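Local coordinates for minor capsid protein (Enterobacteria phage PRD1, PDB 1YQ5) that forms homotrimers that, with proteins P31 and P2, build the spikes at the five-fold capsid vertices, and is essential for viral infectivity, at residues D118-S123 with I138-I143. Numbering follows the deposited sequence.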
# COMPACT_ATOMS: atom_id res chain seq x y z
N ASP A 118 1.78 -11.15 -20.47
CA ASP A 118 1.47 -11.43 -19.07
C ASP A 118 2.67 -11.17 -18.17
O ASP A 118 3.26 -12.10 -17.61
CB ASP A 118 1.00 -12.88 -18.91
CG ASP A 118 -0.17 -13.22 -19.81
OD1 ASP A 118 -1.03 -12.34 -20.02
OD2 ASP A 118 -0.23 -14.36 -20.30
N VAL A 119 3.03 -9.90 -18.03
CA VAL A 119 4.18 -9.54 -17.21
C VAL A 119 3.97 -8.26 -16.42
O VAL A 119 3.46 -7.27 -16.94
CB VAL A 119 5.45 -9.37 -18.10
CG1 VAL A 119 5.19 -8.34 -19.18
CG2 VAL A 119 6.64 -8.94 -17.24
N LEU A 120 4.35 -8.31 -15.15
CA LEU A 120 4.25 -7.14 -14.29
C LEU A 120 5.52 -6.34 -14.57
O LEU A 120 6.63 -6.87 -14.44
CB LEU A 120 4.22 -7.57 -12.82
CG LEU A 120 2.94 -8.27 -12.35
CD1 LEU A 120 3.18 -8.92 -11.00
CD2 LEU A 120 1.81 -7.25 -12.26
N LYS A 121 5.36 -5.08 -14.97
CA LYS A 121 6.51 -4.24 -15.27
C LYS A 121 6.71 -3.22 -14.16
O LYS A 121 5.75 -2.64 -13.64
CB LYS A 121 6.30 -3.53 -16.61
CG LYS A 121 6.19 -4.48 -17.80
CD LYS A 121 5.99 -3.72 -19.11
CE LYS A 121 5.96 -4.66 -20.30
NZ LYS A 121 5.78 -3.92 -21.58
N PHE A 122 7.97 -3.00 -13.78
CA PHE A 122 8.29 -2.08 -12.70
C PHE A 122 9.28 -0.99 -13.10
O PHE A 122 10.19 -1.23 -13.91
CB PHE A 122 8.88 -2.84 -11.51
CG PHE A 122 7.99 -3.93 -10.98
CD1 PHE A 122 7.92 -5.17 -11.61
CD2 PHE A 122 7.21 -3.71 -9.84
CE1 PHE A 122 7.09 -6.17 -11.13
CE2 PHE A 122 6.38 -4.71 -9.35
CZ PHE A 122 6.31 -5.95 -9.99
N SER A 123 9.10 0.19 -12.53
CA SER A 123 9.99 1.31 -12.79
C SER A 123 9.84 2.39 -11.73
O SER A 123 8.78 2.55 -11.12
CB SER A 123 9.72 1.93 -14.16
OG SER A 123 10.70 2.91 -14.47
N ILE A 138 11.16 -5.68 -4.61
CA ILE A 138 9.93 -5.90 -5.35
C ILE A 138 9.38 -7.26 -4.95
O ILE A 138 10.08 -8.27 -5.06
CB ILE A 138 10.18 -5.87 -6.87
CG1 ILE A 138 10.64 -4.47 -7.28
CG2 ILE A 138 8.93 -6.30 -7.61
CD1 ILE A 138 11.12 -4.38 -8.73
N THR A 139 8.15 -7.28 -4.46
CA THR A 139 7.52 -8.52 -4.04
C THR A 139 6.11 -8.64 -4.59
O THR A 139 5.32 -7.69 -4.53
CB THR A 139 7.44 -8.61 -2.50
OG1 THR A 139 8.77 -8.59 -1.96
CG2 THR A 139 6.73 -9.88 -2.06
N ALA A 140 5.79 -9.80 -5.15
CA ALA A 140 4.47 -10.05 -5.69
C ALA A 140 4.00 -11.41 -5.21
O ALA A 140 4.77 -12.37 -5.16
CB ALA A 140 4.51 -10.01 -7.21
N ALA A 141 2.72 -11.49 -4.84
CA ALA A 141 2.15 -12.74 -4.37
C ALA A 141 0.73 -12.89 -4.90
O ALA A 141 -0.05 -11.95 -4.88
CB ALA A 141 2.15 -12.79 -2.85
N LYS A 142 0.42 -14.09 -5.40
CA LYS A 142 -0.91 -14.38 -5.91
C LYS A 142 -1.73 -14.76 -4.68
O LYS A 142 -1.47 -15.79 -4.07
CB LYS A 142 -0.85 -15.55 -6.88
CG LYS A 142 -2.18 -15.90 -7.55
CD LYS A 142 -2.01 -17.07 -8.51
CE LYS A 142 -3.28 -17.33 -9.30
NZ LYS A 142 -4.42 -17.65 -8.41
N ILE A 143 -2.72 -13.94 -4.32
CA ILE A 143 -3.52 -14.26 -3.14
C ILE A 143 -4.84 -14.95 -3.43
O ILE A 143 -5.56 -15.34 -2.51
CB ILE A 143 -3.79 -13.01 -2.27
CG1 ILE A 143 -4.76 -12.07 -2.97
CG2 ILE A 143 -2.47 -12.28 -1.98
CD1 ILE A 143 -5.34 -11.03 -2.05
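The ring of Phe122 receives the methyl CG2 of Ile138 over one of its faces. Ile138 CG2 stands 3.6 Å from the centroid of the Phe122 ring and 19° off the normal, which makes this a CH-pi contact. The methyl is shifted toward the rim, and Ile138 CG2 lies 3.5 Å from Phe122 CE2. The other branch of the isoleucine runs back along the phenylalanine, so that the two side chains pass each other in opposite directions and Ile138 CD1 ends 3.9 Å from both CB and CG of Phe122. The first torsion of Ile138 (chi1 -65°) leaves CG2 anti to the backbone N and over the ring, while CG1 carries CD1 back toward the CB of Phe122. Two residues along each strand the packing is thinner: Leu120 reaches Ala140 with CD1 alone, 4.2 Å from the alanine CB. These pairs join strands 119-126 and 135-142, one from each sheet of the jelly roll, across the interior of this C-terminal domain of the spike protein. Ile51, Ile63, Met65 and Val81 also pack against Phe122. On the outer side of strand 135-142, Thr139 and Ala141 pack on Leu106 of a second subunit. All four touching residues are buried, and the contact rests on shape and dispersion, with no directional polar bond between the two segments to fix the spacing of the sheets.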